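Local coordinates for decaprenyl diphosphate synthase (Rhodobacter capsulatus, PDB 3MZV), which probably lengthens farnesyl diphosphate with isopentenyl diphosphate, in a magnesium-dependent reaction, into the long all-trans prenyl diphosphate that becomes a quinone side chain, at residues L56-Y70 / L183-A197. Residues are numbered along the deposited sequence; the frame is centred on the assembly and turned at random.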
loop_
_atom_site.group_PDB
_atom_site.type_symbol
_atom_site.label_atom_id
_atom_site.label_comp_id
_atom_site.label_asym_id
_atom_site.label_seq_id
_atom_site.Cartn_x
_atom_site.Cartn_y
_atom_site.Cartn_z
ATOM N N LEU B 56 -0.890 3.959 20.818
ATOM C CA LEU B 56 0.217 4.829 21.200
ATOM C C LEU B 56 0.556 5.785 20.056
ATOM O O LEU B 56 0.922 6.929 20.288
ATOM C CB LEU B 56 1.500 4.061 21.500
ATOM C CG LEU B 56 1.713 3.396 22.847
ATOM C CD1 LEU B 56 3.176 3.007 23.011
ATOM C CD2 LEU B 56 1.262 4.334 23.966
ATOM N N ARG B 57 0.498 5.265 18.830
ATOM C CA ARG B 57 1.027 6.014 17.699
ATOM C C ARG B 57 0.236 7.293 17.408
ATOM O O ARG B 57 0.848 8.337 17.354
ATOM C CB ARG B 57 1.218 5.111 16.481
ATOM C CG ARG B 57 2.240 3.982 16.728
ATOM C CD ARG B 57 2.092 2.921 15.668
ATOM N NE ARG B 57 2.993 1.781 15.789
ATOM C CZ ARG B 57 2.797 0.731 16.587
ATOM N NH1 ARG B 57 1.797 0.702 17.440
ATOM N NH2 ARG B 57 3.664 -0.266 16.579
ATOM N N PRO B 58 -1.095 7.232 17.268
ATOM C CA PRO B 58 -1.760 8.515 17.109
ATOM C C PRO B 58 -1.637 9.428 18.328
ATOM O O PRO B 58 -1.583 10.646 18.162
ATOM C CB PRO B 58 -3.216 8.124 16.866
ATOM C CG PRO B 58 -3.333 6.728 17.440
ATOM C CD PRO B 58 -2.045 6.127 17.067
ATOM N N MET B 59 -1.585 8.851 19.545
ATOM C CA MET B 59 -1.382 9.690 20.731
ATOM C C MET B 59 -0.094 10.461 20.681
ATOM O O MET B 59 -0.013 11.573 21.217
ATOM C CB MET B 59 -1.392 8.885 22.046
ATOM C CG MET B 59 -2.661 8.233 22.311
ATOM S SD MET B 59 -2.816 7.717 24.086
ATOM C CE MET B 59 -4.569 7.802 23.985
ATOM N N LEU B 60 0.921 9.855 20.109
ATOM C CA LEU B 60 2.236 10.477 20.046
ATOM C C LEU B 60 2.163 11.740 19.186
ATOM O O LEU B 60 2.812 12.745 19.503
ATOM C CB LEU B 60 3.283 9.514 19.492
ATOM C CG LEU B 60 3.887 8.499 20.500
ATOM C CD1 LEU B 60 4.972 7.670 19.823
ATOM C CD2 LEU B 60 4.480 9.177 21.687
ATOM N N THR B 61 1.394 11.673 18.088
ATOM C CA THR B 61 1.254 12.846 17.220
ATOM C C THR B 61 0.496 13.952 17.915
ATOM O O THR B 61 0.932 15.108 17.925
ATOM C CB THR B 61 0.534 12.468 15.936
ATOM O OG1 THR B 61 1.363 11.588 15.204
ATOM C CG2 THR B 61 0.157 13.727 15.067
ATOM N N LEU B 62 -0.663 13.610 18.493
ATOM C CA LEU B 62 -1.463 14.583 19.240
ATOM C C LEU B 62 -0.651 15.230 20.375
ATOM O O LEU B 62 -0.683 16.435 20.534
ATOM C CB LEU B 62 -2.677 13.909 19.858
ATOM C CG LEU B 62 -3.672 13.285 18.873
ATOM C CD1 LEU B 62 -4.758 12.560 19.705
ATOM C CD2 LEU B 62 -4.243 14.325 17.918
ATOM N N ALA B 63 0.028 14.404 21.179
ATOM C CA ALA B 63 0.815 14.897 22.301
ATOM C C ALA B 63 1.934 15.855 21.844
ATOM O O ALA B 63 2.148 16.932 22.464
ATOM C CB ALA B 63 1.393 13.719 23.167
ATOM N N ALA B 64 2.628 15.479 20.793
ATOM C CA ALA B 64 3.712 16.315 20.258
ATOM C C ALA B 64 3.185 17.688 19.763
ATOM O O ALA B 64 3.779 18.725 20.096
ATOM C CB ALA B 64 4.488 15.595 19.126
ATOM N N ALA B 65 2.080 17.689 19.031
ATOM C CA ALA B 65 1.516 18.920 18.519
ATOM C C ALA B 65 1.063 19.829 19.690
ATOM O O ALA B 65 1.424 20.999 19.739
ATOM C CB ALA B 65 0.333 18.629 17.539
ATOM N N ARG B 66 0.329 19.263 20.648
ATOM C CA ARG B 66 -0.194 20.030 21.799
ATOM C C ARG B 66 0.962 20.461 22.715
ATOM O O ARG B 66 0.925 21.550 23.283
ATOM C CB ARG B 66 -1.214 19.202 22.614
ATOM C CG ARG B 66 -2.529 18.897 21.905
ATOM C CD ARG B 66 -3.402 20.105 21.836
ATOM N NE ARG B 66 -4.742 19.818 21.321
ATOM C CZ ARG B 66 -5.714 20.733 21.212
ATOM N NH1 ARG B 66 -5.511 21.977 21.634
ATOM N NH2 ARG B 66 -6.902 20.407 20.707
ATOM N N LEU B 67 1.989 19.637 22.839
ATOM C CA LEU B 67 3.151 20.000 23.625
ATOM C C LEU B 67 3.882 21.267 23.118
ATOM O O LEU B 67 4.456 22.011 23.914
ATOM C CB LEU B 67 4.146 18.818 23.718
ATOM C CG LEU B 67 5.507 19.012 24.375
ATOM C CD1 LEU B 67 5.325 19.633 25.779
ATOM C CD2 LEU B 67 6.236 17.670 24.475
ATOM N N VAL B 68 3.919 21.479 21.811
ATOM C CA VAL B 68 4.564 22.682 21.281
ATOM C C VAL B 68 3.555 23.841 21.111
ATOM O O VAL B 68 3.849 24.859 20.457
ATOM C CB VAL B 68 5.352 22.371 19.986
ATOM C CG1 VAL B 68 6.454 21.352 20.247
ATOM C CG2 VAL B 68 4.407 21.941 18.855
ATOM N N GLY B 69 2.352 23.682 21.660
ATOM C CA GLY B 69 1.348 24.749 21.703
ATOM C C GLY B 69 0.366 24.869 20.542
ATOM O O GLY B 69 -0.228 25.922 20.359
ATOM N N TYR B 70 0.202 23.803 19.760
ATOM C CA TYR B 70 -0.666 23.838 18.604
ATOM C C TYR B 70 -2.103 23.744 19.072
ATOM O O TYR B 70 -2.402 22.960 19.957
ATOM C CB TYR B 70 -0.367 22.658 17.701
ATOM C CG TYR B 70 -1.059 22.676 16.369
ATOM C CD1 TYR B 70 -0.905 23.763 15.486
ATOM C CD2 TYR B 70 -1.878 21.635 15.991
ATOM C CE1 TYR B 70 -1.522 23.771 14.240
ATOM C CE2 TYR B 70 -2.464 21.609 14.766
ATOM C CZ TYR B 70 -2.297 22.691 13.878
ATOM O OH TYR B 70 -2.938 22.673 12.656
ATOM N N LEU B 183 7.785 4.737 12.294
ATOM C CA LEU B 183 6.471 5.323 12.429
ATOM C C LEU B 183 6.293 6.083 13.715
ATOM O O LEU B 183 5.557 7.084 13.745
ATOM C CB LEU B 183 5.353 4.299 12.220
ATOM C CG LEU B 183 3.906 4.765 12.041
ATOM C CD1 LEU B 183 3.791 5.763 10.863
ATOM C CD2 LEU B 183 2.937 3.537 11.899
ATOM N N PHE B 184 6.921 5.618 14.800
ATOM C CA PHE B 184 6.890 6.369 16.076
ATOM C C PHE B 184 7.601 7.715 15.908
ATOM O O PHE B 184 7.098 8.734 16.333
ATOM C CB PHE B 184 7.662 5.636 17.205
ATOM C CG PHE B 184 6.909 4.582 17.915
ATOM C CD1 PHE B 184 6.384 3.509 17.256
ATOM C CD2 PHE B 184 6.886 4.569 19.298
ATOM C CE1 PHE B 184 5.749 2.476 17.958
ATOM C CE2 PHE B 184 6.279 3.539 19.985
ATOM C CZ PHE B 184 5.677 2.515 19.309
ATOM N N SER B 185 8.787 7.713 15.308
ATOM C CA SER B 185 9.524 8.944 15.076
ATOM C C SER B 185 8.816 9.909 14.102
ATOM O O SER B 185 8.804 11.128 14.345
ATOM C CB SER B 185 10.968 8.707 14.611
ATOM O OG SER B 185 11.111 7.939 13.426
ATOM N N ALA B 186 8.261 9.371 13.027
ATOM C CA ALA B 186 7.417 10.174 12.112
ATOM C C ALA B 186 6.251 10.798 12.866
ATOM O O ALA B 186 5.926 12.000 12.669
ATOM C CB ALA B 186 6.884 9.294 10.886
ATOM N N ALA B 187 5.580 10.006 13.704
ATOM C CA ALA B 187 4.401 10.464 14.444
ATOM C C ALA B 187 4.702 11.695 15.287
ATOM O O ALA B 187 3.930 12.666 15.259
ATOM C CB ALA B 187 3.774 9.343 15.342
ATOM N N THR B 188 5.800 11.654 16.047
ATOM C CA THR B 188 6.131 12.739 16.927
ATOM C C THR B 188 6.654 13.918 16.125
ATOM O O THR B 188 6.244 15.041 16.385
ATOM C CB THR B 188 7.172 12.323 18.011
ATOM O OG1 THR B 188 8.292 11.712 17.391
ATOM C CG2 THR B 188 6.532 11.339 18.968
ATOM N N GLU B 189 7.516 13.648 15.161
ATOM C CA GLU B 189 8.090 14.682 14.320
ATOM C C GLU B 189 7.007 15.536 13.622
ATOM O O GLU B 189 7.106 16.744 13.591
ATOM C CB GLU B 189 8.956 14.042 13.249
ATOM C CG GLU B 189 9.740 15.028 12.370
ATOM C CD GLU B 189 10.679 14.398 11.322
ATOM O OE1 GLU B 189 10.416 13.303 10.810
ATOM O OE2 GLU B 189 11.716 15.037 11.015
ATOM N N VAL B 190 5.992 14.893 13.050
ATOM C CA VAL B 190 4.968 15.625 12.288
ATOM C C VAL B 190 4.115 16.445 13.213
ATOM O O VAL B 190 3.616 17.478 12.818
ATOM C CB VAL B 190 4.106 14.764 11.368
ATOM C CG1 VAL B 190 4.986 14.136 10.320
ATOM C CG2 VAL B 190 3.278 13.763 12.134
ATOM N N GLY B 191 3.950 16.007 14.461
ATOM C CA GLY B 191 3.230 16.813 15.437
ATOM C C GLY B 191 3.995 18.105 15.775
ATOM O O GLY B 191 3.404 19.175 15.939
ATOM N N GLY B 192 5.304 17.996 15.979
ATOM C CA GLY B 192 6.127 19.179 16.127
ATOM C C GLY B 192 6.063 20.116 14.915
ATOM O O GLY B 192 6.011 21.343 15.051
ATOM N N ILE B 193 6.084 19.557 13.727
ATOM C CA ILE B 193 6.088 20.389 12.504
ATOM C C ILE B 193 4.775 21.091 12.304
ATOM O O ILE B 193 4.733 22.287 12.004
ATOM C CB ILE B 193 6.426 19.560 11.247
ATOM C CG1 ILE B 193 7.881 19.103 11.344
ATOM C CG2 ILE B 193 6.097 20.338 9.940
ATOM C CD1 ILE B 193 8.316 18.038 10.286
ATOM N N ILE B 194 3.673 20.374 12.486
ATOM C CA ILE B 194 2.393 20.986 12.276
ATOM C C ILE B 194 2.164 22.141 13.280
ATOM O O ILE B 194 1.455 23.125 12.973
ATOM C CB ILE B 194 1.240 19.970 12.269
ATOM C CG1 ILE B 194 0.079 20.446 11.411
ATOM C CG2 ILE B 194 0.732 19.711 13.672
ATOM C CD1 ILE B 194 0.366 20.457 9.823
ATOM N N GLY B 195 2.745 22.012 14.458
ATOM C CA GLY B 195 2.682 23.040 15.488
ATOM C C GLY B 195 3.718 24.147 15.327
ATOM O O GLY B 195 3.798 25.041 16.149
ATOM N N GLY B 196 4.515 24.096 14.275
ATOM C CA GLY B 196 5.445 25.172 13.953
ATOM C C GLY B 196 6.575 25.247 14.929
ATOM O O GLY B 196 7.156 26.321 15.146
ATOM N N ALA B 197 6.924 24.123 15.551
ATOM C CA ALA B 197 7.929 24.175 16.601
ATOM C C ALA B 197 9.282 24.520 15.992
ATOM O O ALA B 197 9.517 24.238 14.830
ATOM C CB ALA B 197 8.024 22.832 17.397
HETATM O O HOH W 1 2.069 25.798 17.883
#
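Thr-61 hydrogen-bonds through OG1 to the carbonyl O of Ala-187 at 2.8 Å. The donor stands above the carbonyl plane, and Thr-61 CA adds a CA-H...O contact to the same oxygen. One turn on, Ala-65 CA lies 3.2 Å from Gly-191 O. This closeness depends on Gly-191: a beta carbon there would clash with Thr-61 O and Ala-64 CB. The segment axes accordingly approach to 7.1 Å and run in the same general direction, inclined at 30°, as two neighbouring helices of the all-alpha isoprenoid synthase fold.

At the N-terminal end, the Phe-184 ring takes Leu-60 CD1 at its CD2, 3.7 Å away, while its CE1 lies over one face of the Arg-57 guanidinium; the two planes are 73° apart, so they do not stack. Thr-188 CG2 runs alongside Leu-60, against its CB.

At the other end, Ile-194 CG2 sits over a face of the Tyr-70 ring, 4.1 Å from its centroid, a CH-pi contact. With CG anti to the backbone N (chi1 -172°), the ring also brings CD1 within 3.7 Å of Gly-195 CA, and its OH is hydrogen-bonded to Phe-74 N. With an alanine here, Ile-194 CG2 is likely to lose its aromatic cover and Phe-74 N its hydroxyl partner.

Schellman motifs with Gly-69 and Gly-196 at positive phi end both helices, and a water donates to Val-68 O and Gly-195 O. Further out, Phe-216 meets the Phe-184 ring, Leu-205 O binds Thr-188 OG1, and helix 316-328 packs on Leu-60 through Leu-321 and Leu-324.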